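Local coordinates for L-Ala-D/L-Glu epimerase, a muconate lactonizing enzyme (Klebsiella pneumoniae subsp. pneumoniae MGH 78578, PDB 3FCP), which belongs to the enolase superfamily, with an N-terminal domain of the muconate lactonizing enzyme type joined to a TIM-barrel domain that holds a magnesium ion, at residues Asp16-Ile20 against Leu332-Asp336; Gln33-Val38 against Gly50-Thr54. Residues are numbered along the deposited sequence.

Contact 1: Asp16-Ile20 against Leu332-Asp336; sequences DVPTI and LLLKD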
# COMPACT_ATOMS: atom_id res chain seq x y z
N ASP A 16 16.12 32.66 -36.59
CA ASP A 16 14.71 33.03 -36.53
C ASP A 16 14.13 32.87 -37.93
O ASP A 16 14.44 33.65 -38.84
CB ASP A 16 14.55 34.48 -36.05
CG ASP A 16 15.06 34.68 -34.64
OD1 ASP A 16 14.75 33.84 -33.78
OD2 ASP A 16 15.76 35.68 -34.39
N VAL A 17 13.32 31.83 -38.09
CA VAL A 17 12.69 31.53 -39.36
C VAL A 17 11.22 31.88 -39.31
O VAL A 17 10.55 31.68 -38.29
CB VAL A 17 12.84 30.03 -39.72
CG1 VAL A 17 14.31 29.70 -39.93
CG2 VAL A 17 12.27 29.17 -38.60
N PRO A 18 10.68 32.43 -40.41
CA PRO A 18 9.27 32.82 -40.50
C PRO A 18 8.31 31.63 -40.54
O PRO A 18 8.60 30.60 -41.16
CB PRO A 18 9.23 33.64 -41.78
CG PRO A 18 10.23 32.94 -42.64
CD PRO A 18 11.38 32.71 -41.68
N THR A 19 7.17 31.79 -39.89
CA THR A 19 6.14 30.76 -39.85
C THR A 19 5.03 31.13 -40.83
O THR A 19 4.94 32.28 -41.27
CB THR A 19 5.53 30.67 -38.45
OG1 THR A 19 4.88 31.91 -38.14
CG2 THR A 19 6.60 30.39 -37.41
N ILE A 20 4.19 30.16 -41.16
CA ILE A 20 3.08 30.39 -42.08
C ILE A 20 2.00 31.23 -41.41
O ILE A 20 1.81 31.17 -40.19
CB ILE A 20 2.46 29.05 -42.55
CG1 ILE A 20 1.94 28.27 -41.33
CG2 ILE A 20 3.48 28.24 -43.32
CD1 ILE A 20 1.23 26.97 -41.68
N LEU A 332 6.32 21.87 -41.57
CA LEU A 332 5.17 22.34 -42.33
C LEU A 332 4.59 23.66 -41.83
O LEU A 332 3.74 24.26 -42.50
CB LEU A 332 4.08 21.26 -42.35
CG LEU A 332 4.50 19.95 -43.02
CD1 LEU A 332 3.36 18.95 -42.98
CD2 LEU A 332 4.92 20.23 -44.45
N LEU A 333 5.04 24.11 -40.66
CA LEU A 333 4.55 25.37 -40.11
C LEU A 333 5.44 26.54 -40.51
O LEU A 333 5.12 27.70 -40.24
CB LEU A 333 4.52 25.31 -38.58
CG LEU A 333 3.64 24.27 -37.88
CD1 LEU A 333 3.84 24.38 -36.38
CD2 LEU A 333 2.17 24.50 -38.25
N LEU A 334 6.56 26.25 -41.16
CA LEU A 334 7.51 27.28 -41.55
C LEU A 334 7.42 27.66 -43.02
O LEU A 334 7.13 26.82 -43.88
CB LEU A 334 8.94 26.82 -41.24
CG LEU A 334 9.21 26.22 -39.86
CD1 LEU A 334 10.59 25.60 -39.87
CD2 LEU A 334 9.10 27.29 -38.77
N LYS A 335 7.67 28.93 -43.32
CA LYS A 335 7.65 29.40 -44.70
C LYS A 335 9.02 29.14 -45.33
O LYS A 335 9.16 29.14 -46.55
CB LYS A 335 7.32 30.89 -44.76
CG LYS A 335 5.94 31.22 -44.21
CD LYS A 335 5.26 32.33 -44.99
CE LYS A 335 6.04 33.64 -44.91
NZ LYS A 335 5.40 34.71 -45.73
N ASP A 336 10.03 28.92 -44.49
CA ASP A 336 11.38 28.65 -44.95
C ASP A 336 12.16 27.95 -43.83
O ASP A 336 11.78 28.05 -42.66
CB ASP A 336 12.09 29.95 -45.35
CG ASP A 336 13.14 29.74 -46.44
OD1 ASP A 336 13.83 30.72 -46.80
OD2 ASP A 336 13.28 28.61 -46.94
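Two backbone hydrogen bonds fasten the chain just after strand 7-17 to a loop of the C-terminal part, joining the two parts of an enolase-superfamily subunit. Lys-335 N donates to Pro-18 O (2.9 Å) and Ile-20 N to Leu-333 O (2.8 Å), both nearly straight. They flank a single bridge between Thr-19 and Leu-334, whose CA atoms lie 4.1 Å apart, the backbones running roughly antiparallel. The same carbonyls also receive bent, secondary CA-H...O contacts: Thr-19 CA is 3.2 Å from Leu-333 O, and Leu-334 CA is 3.5 Å from Pro-18 O. Proline has no amide hydrogen to offer, but its carbonyl is well used here. Asp-336 N and Asp-336 O, by contrast, are buried without a partner, the carbonyl oxygen lying 3.7 Å from Val-17 CB. Asp-336 OD1 is satisfied by the hydroxyl of Tyr-370, and OD2 by a residue adjoining the segments. Asp-16 makes no contact with 332-336; Arg-372 and Ser-34 hold its carboxylate. Beta-branched Val-17 places CG2 3.7 Å from Leu-334 CD2, and at the exposed rim the methylenes of Lys-335 cover Ile-20, CG to CA 3.7 Å, while its charged end leads away. This surface contact thus joins the exit of strand 7-17 to the loop between helix 307-317 and strand 345-346, with Val-17, Thr-19 and Leu-334 touching Gln-33 of strand 33-42 and Pro-18 and Asp-336 touching helix 364-370.

Contact 2: Gln33-Val38 against Gly50-Thr54; sequences QSLVIV and GEATT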
# COMPACT_ATOMS: atom_id res chain seq x y z
N GLN A 33 9.85 31.36 -35.62
CA GLN A 33 10.16 30.23 -34.74
C GLN A 33 11.68 30.31 -34.60
O GLN A 33 12.40 30.41 -35.60
CB GLN A 33 9.74 28.91 -35.38
CG GLN A 33 10.32 27.66 -34.71
CD GLN A 33 9.92 27.50 -33.25
OE1 GLN A 33 10.19 28.38 -32.42
NE2 GLN A 33 9.29 26.38 -32.93
N SER A 34 12.17 30.29 -33.36
CA SER A 34 13.61 30.39 -33.12
C SER A 34 14.27 29.03 -32.93
O SER A 34 13.96 28.30 -31.99
CB SER A 34 13.87 31.27 -31.90
OG SER A 34 13.27 32.53 -32.06
N LEU A 35 15.19 28.70 -33.83
CA LEU A 35 15.90 27.43 -33.76
C LEU A 35 17.35 27.64 -33.35
O LEU A 35 17.98 28.62 -33.75
CB LEU A 35 15.91 26.74 -35.13
CG LEU A 35 14.65 26.79 -36.01
CD1 LEU A 35 14.97 26.18 -37.36
CD2 LEU A 35 13.51 26.04 -35.33
N VAL A 36 17.89 26.74 -32.53
CA VAL A 36 19.30 26.82 -32.18
C VAL A 36 19.94 25.70 -32.99
O VAL A 36 19.70 24.51 -32.74
CB VAL A 36 19.58 26.61 -30.69
CG1 VAL A 36 21.08 26.68 -30.44
CG2 VAL A 36 18.87 27.68 -29.86
N ILE A 37 20.73 26.09 -33.99
CA ILE A 37 21.38 25.15 -34.88
C ILE A 37 22.85 25.00 -34.51
O ILE A 37 23.52 25.97 -34.13
CB ILE A 37 21.27 25.64 -36.35
CG1 ILE A 37 19.80 25.72 -36.76
CG2 ILE A 37 22.05 24.72 -37.29
CD1 ILE A 37 19.07 24.40 -36.73
N VAL A 38 23.34 23.78 -34.61
CA VAL A 38 24.73 23.51 -34.29
C VAL A 38 25.43 22.77 -35.42
O VAL A 38 24.82 21.97 -36.13
CB VAL A 38 24.84 22.65 -32.99
CG1 VAL A 38 23.97 21.41 -33.11
CG2 VAL A 38 26.29 22.23 -32.75
N GLY A 50 22.89 19.69 -35.86
CA GLY A 50 21.85 19.36 -34.91
C GLY A 50 20.97 20.55 -34.64
O GLY A 50 21.31 21.68 -35.02
N GLU A 51 19.85 20.32 -33.97
CA GLU A 51 18.91 21.39 -33.66
C GLU A 51 18.26 21.26 -32.29
O GLU A 51 17.84 20.18 -31.89
CB GLU A 51 17.79 21.41 -34.71
CG GLU A 51 16.75 22.49 -34.47
CD GLU A 51 15.58 22.43 -35.45
OE1 GLU A 51 15.73 21.80 -36.52
OE2 GLU A 51 14.52 23.01 -35.15
N ALA A 52 18.17 22.38 -31.58
CA ALA A 52 17.51 22.42 -30.28
C ALA A 52 16.53 23.58 -30.40
O ALA A 52 16.93 24.73 -30.55
CB ALA A 52 18.52 22.68 -29.17
N THR A 53 15.24 23.26 -30.36
CA THR A 53 14.20 24.26 -30.48
C THR A 53 13.14 24.10 -29.40
O THR A 53 12.92 23.00 -28.89
CB THR A 53 13.51 24.14 -31.87
OG1 THR A 53 14.45 24.51 -32.89
CG2 THR A 53 12.30 25.05 -31.95
N THR A 54 12.49 25.20 -29.05
CA THR A 54 11.42 25.15 -28.07
C THR A 54 10.27 26.03 -28.53
O THR A 54 10.31 26.60 -29.63
CB THR A 54 11.87 25.61 -26.67
OG1 THR A 54 10.83 25.32 -25.73
CG2 THR A 54 12.15 27.11 -26.66
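Strands 33-42 and 47-53 form an antiparallel beta hairpin within the three-stranded sheet of the N-terminal domain, their short segments meeting at 155°. Two hydrogen-bonded pairs are each closed by two backbone bonds: Val-36 N to Ala-52 O (3.0 Å) with Ala-52 N to Val-36 O (2.9 Å), and Val-38 N to Gly-50 O (2.9 Å) with Gly-50 N to Val-38 O (3.0 Å). Ile-37 with Glu-51 is a non-hydrogen-bonded pair between them. Val-36, Val-38 and Ala-52 face helices 65-80 and 103-121, where small and beta-branched apolar residues pack closely: Val-36 (t) has its CB 4.3 Å from Ala-52 CB. Val-38 takes the p rotamer, which brings CG1 so near that a CB on residue 50 would be tight against it, so glycine suits that position. On the other face are Leu-35, Ile-37, Glu-51 and Thr-53. The m, m conformation of Ile-37 brings CD1 to 3.8 Å from Glu-51 CG. For extended Glu-51 (t, t), the cost of burying its carboxylate is offset by the backbone amides of Gly-306 (to OE2) and Gly-309 (to OE1). Gln-33 bends at chi2 (t, p), and its NE2 reaches Leu-304 O, so both residues anchor the hairpin to the C-terminal part. Thr-53, in the m rotamer, turns its hydroxyl back along its own strand, OG1 donating to Glu-51 OE2 at 2.7 Å. Leu-35 (m, t) packs a methyl tightly against this polar pair, CD2 lying 3.0 Å from Thr-53 OG1 and 3.2 Å from Glu-51 OE2.

In the fold
The centres of the two contacts lie about 13 Å apart, on the same side of the chain's centre, and strands 7-17 and 33-42, neighbours in one antiparallel sheet, connect them. Along the chain contact 2 is nested within the long loop that contact 1 closes: a local hairpin inside a closure spanning 312 residues. They meet directly, Val-17 O lying 2.8 Å from Gln-33 N and Asp-16 OD1 2.6 Å from Ser-34 OG, both probable hydrogen bonds. Contact 1 ties the exit of the edge strand 7-17 to a surface loop of the C-terminal part, while contact 2 builds the sheet's buried part and comes nearer the metal: the Thr-54 side chain is about 10 Å from the magnesium ion, that of Leu-333 about 14 Å.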